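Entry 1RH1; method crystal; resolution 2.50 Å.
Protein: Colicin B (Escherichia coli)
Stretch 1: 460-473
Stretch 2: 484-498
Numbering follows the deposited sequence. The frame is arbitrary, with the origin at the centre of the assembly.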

# COMPACT_ATOMS: atom_id res chain seq x y z
N ALA A 460 -5.23 10.61 -21.44
CA ALA A 460 -5.60 11.42 -22.59
C ALA A 460 -4.45 11.63 -23.56
O ALA A 460 -4.68 11.82 -24.75
N LEU A 461 -3.21 11.60 -23.07
CA LEU A 461 -2.05 11.70 -23.93
C LEU A 461 -1.90 10.41 -24.73
O LEU A 461 -1.60 10.45 -25.92
N SER A 462 -2.11 9.25 -24.10
CA SER A 462 -1.98 7.97 -24.76
C SER A 462 -2.94 7.82 -25.90
O SER A 462 -2.47 7.75 -27.03
N LEU A 463 -4.26 7.82 -25.69
CA LEU A 463 -5.28 7.78 -26.74
C LEU A 463 -5.00 8.71 -27.90
O LEU A 463 -5.10 8.29 -29.04
N PHE A 464 -4.56 9.93 -27.66
CA PHE A 464 -4.26 10.86 -28.73
C PHE A 464 -3.05 10.44 -29.51
O PHE A 464 -3.03 10.48 -30.74
N SER A 465 -2.01 10.09 -28.76
CA SER A 465 -0.76 9.66 -29.36
C SER A 465 -0.91 8.32 -30.04
O SER A 465 -0.45 8.18 -31.16
N LEU A 466 -1.57 7.34 -29.41
CA LEU A 466 -1.88 6.07 -30.02
C LEU A 466 -2.73 6.23 -31.26
O LEU A 466 -2.32 5.71 -32.30
N THR A 467 -3.87 6.93 -31.24
CA THR A 467 -4.71 7.13 -32.43
C THR A 467 -3.89 7.76 -33.55
O THR A 467 -4.02 7.28 -34.68
N LEU A 468 -3.03 8.76 -33.29
CA LEU A 468 -2.24 9.36 -34.35
C LEU A 468 -1.12 8.48 -34.90
O LEU A 468 -0.97 8.33 -36.11
N GLY A 469 -0.34 7.86 -34.00
CA GLY A 469 0.81 7.04 -34.34
C GLY A 469 0.41 5.74 -34.99
O GLY A 469 0.84 5.46 -36.10
N SER A 470 -0.44 4.97 -34.33
CA SER A 470 -0.88 3.70 -34.90
C SER A 470 -1.80 3.82 -36.10
O SER A 470 -2.20 2.84 -36.71
N ALA A 471 -2.15 5.04 -36.49
CA ALA A 471 -2.87 5.24 -37.72
C ALA A 471 -1.80 5.47 -38.76
O ALA A 471 -1.96 4.90 -39.83
N LEU A 472 -0.71 6.24 -38.50
CA LEU A 472 0.40 6.50 -39.45
C LEU A 472 1.20 5.25 -39.79
O LEU A 472 1.53 5.07 -40.97
N ILE A 473 1.50 4.36 -38.83
CA ILE A 473 2.27 3.16 -39.15
C ILE A 473 1.39 2.14 -39.86
O ILE A 473 1.83 1.02 -40.10
N PHE A 484 5.47 14.15 -43.88
CA PHE A 484 4.64 15.28 -43.47
C PHE A 484 3.82 14.92 -42.24
O PHE A 484 3.82 15.67 -41.26
N VAL A 485 3.16 13.76 -42.28
CA VAL A 485 2.39 13.34 -41.14
C VAL A 485 3.33 12.98 -40.01
O VAL A 485 2.95 13.18 -38.87
N GLY A 486 4.56 12.53 -40.26
CA GLY A 486 5.46 12.22 -39.16
C GLY A 486 5.85 13.48 -38.42
O GLY A 486 6.09 13.43 -37.22
N VAL A 487 5.93 14.61 -39.12
CA VAL A 487 6.18 15.92 -38.53
C VAL A 487 4.92 16.42 -37.81
O VAL A 487 5.01 16.72 -36.63
N VAL A 488 3.74 16.50 -38.47
CA VAL A 488 2.47 16.92 -37.87
C VAL A 488 2.18 16.19 -36.60
O VAL A 488 2.05 16.85 -35.58
N ILE A 489 2.11 14.86 -36.60
CA ILE A 489 1.77 14.20 -35.36
C ILE A 489 2.86 14.30 -34.31
O ILE A 489 2.51 14.27 -33.13
N ALA A 490 4.14 14.50 -34.67
CA ALA A 490 5.20 14.64 -33.67
C ALA A 490 5.13 16.00 -33.02
O ALA A 490 5.24 16.13 -31.80
N GLY A 491 4.90 17.04 -33.83
CA GLY A 491 4.68 18.39 -33.36
C GLY A 491 3.39 18.43 -32.57
O GLY A 491 3.32 19.21 -31.62
N ALA A 492 2.37 17.60 -32.88
CA ALA A 492 1.12 17.60 -32.13
C ALA A 492 1.26 16.88 -30.80
O ALA A 492 0.96 17.48 -29.77
N ILE A 493 1.73 15.64 -30.71
CA ILE A 493 1.97 15.03 -29.41
C ILE A 493 2.99 15.85 -28.61
O ILE A 493 2.93 15.96 -27.39
N GLY A 494 3.92 16.47 -29.35
CA GLY A 494 4.96 17.30 -28.75
C GLY A 494 4.41 18.45 -27.91
O GLY A 494 4.73 18.57 -26.72
N ALA A 495 3.54 19.23 -28.57
CA ALA A 495 2.88 20.40 -28.01
C ALA A 495 2.14 20.22 -26.68
O ALA A 495 1.99 21.18 -25.95
N PHE A 496 1.65 19.01 -26.35
CA PHE A 496 1.00 18.73 -25.09
C PHE A 496 2.00 18.37 -24.02
O PHE A 496 1.62 18.17 -22.86
N ILE A 497 3.28 18.26 -24.39
CA ILE A 497 4.29 17.82 -23.45
C ILE A 497 5.29 18.92 -23.25
O ILE A 497 5.57 19.36 -22.13
N ASP A 498 5.81 19.41 -24.37
CA ASP A 498 6.84 20.39 -24.27
C ASP A 498 6.99 21.20 -25.53
O ASP A 498 6.72 20.69 -26.61

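Two nearly antiparallel helices that share a greasy interface usually pack by recurrence: residues three or four apart on one helix meet the same spacing, run backwards, on the other. Colicin B offers a compact example. The axes of helix 460-472 and helix 484-495 approach to 10.2 Å with their directions at 171°, no hydrogen bond crosses between the stretches, and the contact is made mainly by apolar side chains, with glycine backbone and one serine hydroxyl among them.

Along the second stretch, Phe484 lies out of reach, and the contact opens with Val485. Its CA-to-CB bond points toward the partner helix, its chi1 is t, and its CG1 lies 3.7 Å from CD1 of Leu472, a leucine in the t,p rotamer. Gly486 follows with no side chain, so its backbone is itself a packing surface: its CA is 4.0 Å from Leu472 CD2. Val487 and Val488 make no contact.

One turn on, Ile489 points toward the first stretch in the p,t rotamer. Its CD1 sits 3.7 Å from Leu472 CD2 and 3.9 Å from the CA of Gly469, where the partner helix again presents bare backbone. Its CB meets CD1 of Leu468 (m,t) at 3.7 Å. Ala490 points away and Gly491 is out of reach, as the helical repeat leads one to expect.

Ala492 points inward again, its small CB 4.1 Å from CE2 of Phe464, at the ring edge, and 4.2 Å from Leu468 CD1. Ile493 (m,t) leaves its backbone sideways, yet its end comes nearer. Its CG2 lies 3.3 Å from Ser465 OG and 4.3 Å from Leu461 CD2, while its CG1 is 4.2 Å from Phe464 CE2. The serine hydroxyl is no polar intruder here: with chi1 at m, Ser465 OG donates a hydrogen bond to Leu461 O at 2.8 Å, satisfying itself within its own helix. The same oxygen also sits against the CG2 methyl of Ile493, at the level where the CA atoms of Ser465 and Ile493 are 6.0 Å apart.

Gly494 and Ala495 take no part. Phe496, with chi1 at m, points toward the first stretch and turns its edge to the face of Phe464; the ring centroids are 5.7 Å apart and the planes meet at 80°. Its CB also lies 4.2 Å from CD2 of Leu461, whose chi1 of -122° falls between wells. Ile497 (m,t) closes the contact, its CG1 4.2 Å from Leu461 CD1. Asp498, beyond reach, instead caps a backbone N just past the stretch.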

# COMPACT_ATOMS: atom_id res chain seq x y z
CB ALA A 460 -6.08 12.78 -22.15
CB LEU A 461 -0.76 11.86 -23.15
CG LEU A 461 0.11 13.08 -23.40
CD1 LEU A 461 1.42 12.78 -22.72
CD2 LEU A 461 0.36 13.38 -24.87
CB SER A 462 -2.18 6.89 -23.78
OG SER A 462 -1.01 6.95 -22.99
CB LEU A 463 -6.60 8.13 -26.11
CG LEU A 463 -7.88 8.24 -26.87
CD1 LEU A 463 -8.25 6.95 -27.54
CD2 LEU A 463 -8.95 8.58 -25.87
CB PHE A 464 -4.02 12.21 -28.15
CG PHE A 464 -3.76 13.27 -29.20
CD1 PHE A 464 -4.79 13.67 -30.05
CD2 PHE A 464 -2.50 13.84 -29.29
CE1 PHE A 464 -4.53 14.65 -31.00
CE2 PHE A 464 -2.26 14.82 -30.25
CZ PHE A 464 -3.28 15.23 -31.10
CB SER A 465 0.32 9.57 -28.31
OG SER A 465 0.49 10.83 -27.68
CB LEU A 466 -2.64 5.20 -29.09
CG LEU A 466 -1.88 4.53 -28.00
CD1 LEU A 466 -2.84 3.71 -27.18
CD2 LEU A 466 -0.84 3.60 -28.57
CB THR A 467 -5.91 8.07 -32.13
OG1 THR A 467 -6.67 7.48 -31.08
CG2 THR A 467 -6.82 8.25 -33.34
CB LEU A 468 -1.61 10.67 -33.89
CG LEU A 468 -2.46 11.84 -33.49
CD1 LEU A 468 -1.62 13.09 -33.58
CD2 LEU A 468 -3.63 12.00 -34.42
CB SER A 470 -1.53 2.87 -33.79
OG SER A 470 -2.73 3.43 -33.32
CB ALA A 471 -3.76 6.48 -37.68
CB LEU A 472 1.38 7.55 -38.90
CG LEU A 472 2.75 7.76 -39.58
CD1 LEU A 472 2.57 8.37 -40.94
CD2 LEU A 472 3.59 8.75 -38.81
CB ILE A 473 2.89 2.45 -37.91
CG1 ILE A 473 1.80 1.92 -37.02
CG2 ILE A 473 3.79 3.42 -37.15
CD1 ILE A 473 2.38 1.06 -35.90
CB PHE A 484 3.69 15.69 -44.61
CG PHE A 484 2.96 16.99 -44.32
CD1 PHE A 484 1.67 16.97 -43.78
CD2 PHE A 484 3.58 18.21 -44.57
CE1 PHE A 484 1.01 18.17 -43.48
CE2 PHE A 484 2.91 19.40 -44.27
CZ PHE A 484 1.64 19.39 -43.72
CB VAL A 485 1.52 12.15 -41.54
CG1 VAL A 485 0.77 11.55 -40.36
CG2 VAL A 485 0.45 12.66 -42.50
CB VAL A 487 6.63 16.86 -39.66
CG1 VAL A 487 6.51 18.30 -39.26
CG2 VAL A 487 8.10 16.63 -39.93
CB VAL A 488 1.27 16.70 -38.79
CG1 VAL A 488 -0.10 16.83 -38.07
CG2 VAL A 488 1.35 17.79 -39.85
CB ILE A 489 1.45 12.72 -35.59
CG1 ILE A 489 2.64 11.88 -35.96
CG2 ILE A 489 0.39 12.70 -36.70
CD1 ILE A 489 2.35 10.39 -35.70
CB ALA A 490 6.57 14.50 -34.29
CB ALA A 492 0.02 16.93 -32.92
CB ILE A 493 2.49 13.66 -29.64
CG1 ILE A 493 1.42 12.88 -30.34
CG2 ILE A 493 2.86 13.00 -28.33
CD1 ILE A 493 2.04 11.64 -30.97
CB ALA A 495 1.89 20.94 -29.02
CB PHE A 496 -0.01 17.55 -25.23
CG PHE A 496 -1.34 17.97 -25.86
CD1 PHE A 496 -1.66 17.55 -27.15
CD2 PHE A 496 -2.20 18.83 -25.16
CE1 PHE A 496 -2.84 18.01 -27.73
CE2 PHE A 496 -3.38 19.28 -25.76
CZ PHE A 496 -3.70 18.87 -27.04
CB ILE A 497 5.04 16.54 -23.95
CG1 ILE A 497 4.11 15.44 -24.43
CG2 ILE A 497 5.84 16.01 -22.78
CD1 ILE A 497 4.79 14.16 -24.89
CB ASP A 498 8.12 19.66 -23.97
CG ASP A 498 9.10 20.44 -23.14
OD1 ASP A 498 9.53 19.89 -22.13
OD2 ASP A 498 9.43 21.59 -23.48